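Long-range contact in 457aa long hypothetical protein (Pyrococcus horikoshii, PDB 2CSU), which is of unknown function but combines a CoA-binding domain with succinyl-CoA ligase-like domains: residues Ala285-Gly293 / Asn401-Met409. Residues are numbered along the deposited sequence; the frame is centred on the assembly and turned at random.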
loop_
_atom_site.group_PDB
_atom_site.type_symbol
_atom_site.label_atom_id
_atom_site.label_comp_id
_atom_site.label_asym_id
_atom_site.label_seq_id
_atom_site.Cartn_x
_atom_site.Cartn_y
_atom_site.Cartn_z
ATOM N N ALA A 285 -11.025 11.429 -2.845
ATOM C CA ALA A 285 -10.885 12.006 -4.176
ATOM C C ALA A 285 -11.853 13.170 -4.376
ATOM O O ALA A 285 -11.834 13.872 -5.379
ATOM C CB ALA A 285 -11.174 10.914 -5.205
ATOM N N PHE A 286 -12.751 13.338 -3.388
ATOM C CA PHE A 286 -13.729 14.412 -3.516
ATOM C C PHE A 286 -13.177 15.739 -2.987
ATOM O O PHE A 286 -13.911 16.620 -2.559
ATOM C CB PHE A 286 -14.978 14.017 -2.727
ATOM C CG PHE A 286 -15.671 12.875 -3.410
ATOM C CD1 PHE A 286 -16.516 13.128 -4.485
ATOM C CD2 PHE A 286 -15.479 11.579 -2.961
ATOM C CE1 PHE A 286 -17.170 12.076 -5.110
ATOM C CE2 PHE A 286 -16.138 10.528 -3.595
ATOM C CZ PHE A 286 -16.983 10.771 -4.670
ATOM N N SER A 287 -11.835 15.835 -3.000
ATOM C CA SER A 287 -11.207 17.130 -2.774
ATOM C C SER A 287 -11.166 17.922 -4.081
ATOM O O SER A 287 -10.792 19.089 -4.141
ATOM C CB SER A 287 -9.785 16.887 -2.262
ATOM O OG SER A 287 -8.853 17.118 -3.321
ATOM N N GLN A 288 -11.533 17.212 -5.167
ATOM C CA GLN A 288 -11.591 17.837 -6.481
ATOM C C GLN A 288 -13.039 17.949 -6.968
ATOM O O GLN A 288 -13.969 17.422 -6.374
ATOM C CB GLN A 288 -10.788 16.969 -7.454
ATOM C CG GLN A 288 -9.309 16.885 -7.078
ATOM C CD GLN A 288 -8.557 18.001 -7.764
ATOM O OE1 GLN A 288 -8.716 18.282 -8.940
ATOM N NE2 GLN A 288 -7.696 18.652 -6.957
ATOM N N PRO A 289 -13.215 18.701 -8.069
ATOM C CA PRO A 289 -14.534 18.891 -8.659
ATOM C C PRO A 289 -15.066 17.591 -9.265
ATOM O O PRO A 289 -14.321 16.760 -9.769
ATOM C CB PRO A 289 -14.413 19.958 -9.745
ATOM C CG PRO A 289 -13.055 20.614 -9.509
ATOM C CD PRO A 289 -12.220 19.423 -8.842
ATOM N N LEU A 290 -16.379 17.514 -9.431
ATOM C CA LEU A 290 -16.989 16.427 -10.180
ATOM C C LEU A 290 -16.861 16.613 -11.694
ATOM O O LEU A 290 -17.124 17.690 -12.221
ATOM C CB LEU A 290 -18.460 16.288 -9.766
ATOM C CG LEU A 290 -18.656 16.073 -8.251
ATOM C CD1 LEU A 290 -20.133 16.025 -7.902
ATOM C CD2 LEU A 290 -17.976 14.778 -7.823
ATOM N N PRO A 291 -16.448 15.551 -12.408
ATOM C CA PRO A 291 -16.268 15.555 -13.863
ATOM C C PRO A 291 -17.580 15.661 -14.634
ATOM O O PRO A 291 -18.595 15.091 -14.228
ATOM C CB PRO A 291 -15.566 14.229 -14.113
ATOM C CG PRO A 291 -16.204 13.338 -13.083
ATOM C CD PRO A 291 -16.166 14.212 -11.857
ATOM N N ARG A 292 -17.554 16.383 -15.752
ATOM C CA ARG A 292 -18.751 16.549 -16.562
ATOM C C ARG A 292 -18.896 15.392 -17.554
ATOM O O ARG A 292 -19.834 15.321 -18.337
ATOM C CB ARG A 292 -18.636 17.862 -17.351
ATOM C CG ARG A 292 -18.569 19.110 -16.472
ATOM C CD ARG A 292 -18.925 20.374 -17.271
ATOM N NE ARG A 292 -17.807 20.775 -18.136
ATOM C CZ ARG A 292 -17.799 20.326 -19.405
ATOM N NH1 ARG A 292 -18.761 19.531 -19.833
ATOM N NH2 ARG A 292 -16.825 20.704 -20.242
ATOM N N GLY A 293 -17.954 14.460 -17.499
ATOM C CA GLY A 293 -17.995 13.307 -18.376
ATOM C C GLY A 293 -17.061 12.233 -17.859
ATOM O O GLY A 293 -16.471 12.388 -16.789
ATOM N N ASN A 401 -7.687 27.028 -14.357
ATOM C CA ASN A 401 -8.752 27.330 -13.412
ATOM C C ASN A 401 -10.138 26.980 -13.937
ATOM O O ASN A 401 -11.100 27.730 -13.807
ATOM C CB ASN A 401 -8.676 28.808 -13.057
ATOM C CG ASN A 401 -8.118 28.948 -11.665
ATOM O OD1 ASN A 401 -8.491 28.230 -10.744
ATOM N ND2 ASN A 401 -7.138 29.858 -11.539
ATOM N N ASN A 402 -10.222 25.813 -14.593
ATOM C CA ASN A 402 -11.538 25.260 -14.827
ATOM C C ASN A 402 -11.942 24.386 -13.645
ATOM O O ASN A 402 -11.365 24.446 -12.567
ATOM C CB ASN A 402 -11.532 24.443 -16.120
ATOM C CG ASN A 402 -10.469 23.380 -16.057
ATOM O OD1 ASN A 402 -10.116 22.880 -14.995
ATOM N ND2 ASN A 402 -9.990 22.989 -17.250
ATOM N N GLU A 403 -12.973 23.547 -13.761
ATOM C CA GLU A 403 -13.246 22.675 -12.626
ATOM C C GLU A 403 -13.423 21.233 -13.058
ATOM O O GLU A 403 -14.341 20.535 -12.646
ATOM C CB GLU A 403 -14.514 23.176 -11.933
ATOM C CG GLU A 403 -14.233 24.332 -10.969
ATOM C CD GLU A 403 -14.307 23.819 -9.547
ATOM O OE1 GLU A 403 -15.326 23.230 -9.186
ATOM O OE2 GLU A 403 -13.348 24.030 -8.802
ATOM N N LYS A 404 -12.332 20.904 -13.735
ATOM C CA LYS A 404 -12.077 19.519 -14.086
ATOM C C LYS A 404 -11.217 18.850 -13.029
ATOM O O LYS A 404 -10.136 19.324 -12.695
ATOM C CB LYS A 404 -11.400 19.418 -15.456
ATOM C CG LYS A 404 -12.264 19.920 -16.614
ATOM C CD LYS A 404 -11.438 20.036 -17.883
ATOM C CE LYS A 404 -12.237 20.629 -19.039
ATOM N NZ LYS A 404 -11.477 20.452 -20.326
ATOM N N PRO A 405 -11.692 17.725 -12.492
ATOM C CA PRO A 405 -10.937 17.009 -11.465
ATOM C C PRO A 405 -9.547 16.613 -11.953
ATOM O O PRO A 405 -9.365 16.234 -13.113
ATOM C CB PRO A 405 -11.824 15.797 -11.176
ATOM C CG PRO A 405 -12.477 15.537 -12.504
ATOM C CD PRO A 405 -12.845 16.930 -12.955
ATOM N N VAL A 406 -8.570 16.716 -11.060
ATOM C CA VAL A 406 -7.201 16.319 -11.354
ATOM C C VAL A 406 -6.685 15.317 -10.323
ATOM O O VAL A 406 -6.715 15.541 -9.120
ATOM C CB VAL A 406 -6.333 17.575 -11.344
ATOM C CG1 VAL A 406 -4.870 17.192 -11.558
ATOM C CG2 VAL A 406 -6.769 18.517 -12.449
ATOM N N LEU A 407 -6.247 14.153 -10.834
ATOM C CA LEU A 407 -5.703 13.137 -9.945
ATOM C C LEU A 407 -4.225 12.891 -10.236
ATOM O O LEU A 407 -3.749 13.022 -11.357
ATOM C CB LEU A 407 -6.495 11.849 -10.159
ATOM C CG LEU A 407 -7.985 12.034 -9.864
ATOM C CD1 LEU A 407 -8.781 10.737 -10.026
ATOM C CD2 LEU A 407 -8.246 12.526 -8.440
ATOM N N ALA A 408 -3.481 12.565 -9.167
ATOM C CA ALA A 408 -2.059 12.315 -9.341
ATOM C C ALA A 408 -1.670 10.917 -8.866
ATOM O O ALA A 408 -2.217 10.370 -7.917
ATOM C CB ALA A 408 -1.285 13.375 -8.554
HETATM N N MSE A 409 -0.729 10.317 -9.612
HETATM C CA MSE A 409 -0.119 9.088 -9.144
HETATM C C MSE A 409 1.398 9.172 -9.246
HETATM O O MSE A 409 1.978 9.121 -10.323
HETATM C CB MSE A 409 -0.637 7.937 -10.010
HETATM C CG MSE A 409 -0.493 6.577 -9.322
HETATM SE SE MSE A 409 0.606 5.474 -10.221
HETATM C CE MSE A 409 1.813 5.210 -8.914
HETATM O O HOH W 1 -8.719 20.946 -10.307
#
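Gln288 sets its CG beside its own backbone N and then bends at the next bond (chi2 -90°), a course that carries its amide over the Pro405-Val406 backbone and brings OE1 to the start of strand 406-411. This strand belongs to the sheet of the Ligase-CoA domain, parallel to strand 371-377, and the loop 285-293, which links helix 276-283 to strand 295-300 of the same sheet, passes across the residues that lead into it. OE1 of Gln288 accepts a hydrogen bond of 2.6 Å from Val406 N. The N-H points at the oxygen fairly directly (153°), but the donor stands above the carbonyl plane, 39° out of it. A water donates to the same OE1 and to Lys404 O, so the oxygen is gripped from two donors, while NE2 of Gln288 donates to Gly427 O. Beyond the glutamine, contact passes to proline rings. Pro405 CB comes to 3.0 Å from Pro289 O, and its CG packs at 3.7 Å against CB of Pro291, the two side chains crossing at about a right angle; Leu444 of helix 434-450 touches Pro291, and Met371 touches Pro405. On the more open side, Glu403 also bends at chi2, which lays its carboxylate against the ring of Pro289, CD being 3.4 Å from Pro289 CG, in van der Waals contact. The backbone carbonyl of Glu403 meets the same ring, with Glu403 O 3.0 Å from Pro289 CB. The CB of Lys404 points away from the loop, and its NZ hydrogen-bonds to Leu364 O and Val369 O. Just before the strand, Lys404 N donates to Asn402 OD1 at 3.2 Å, forming an Asx turn.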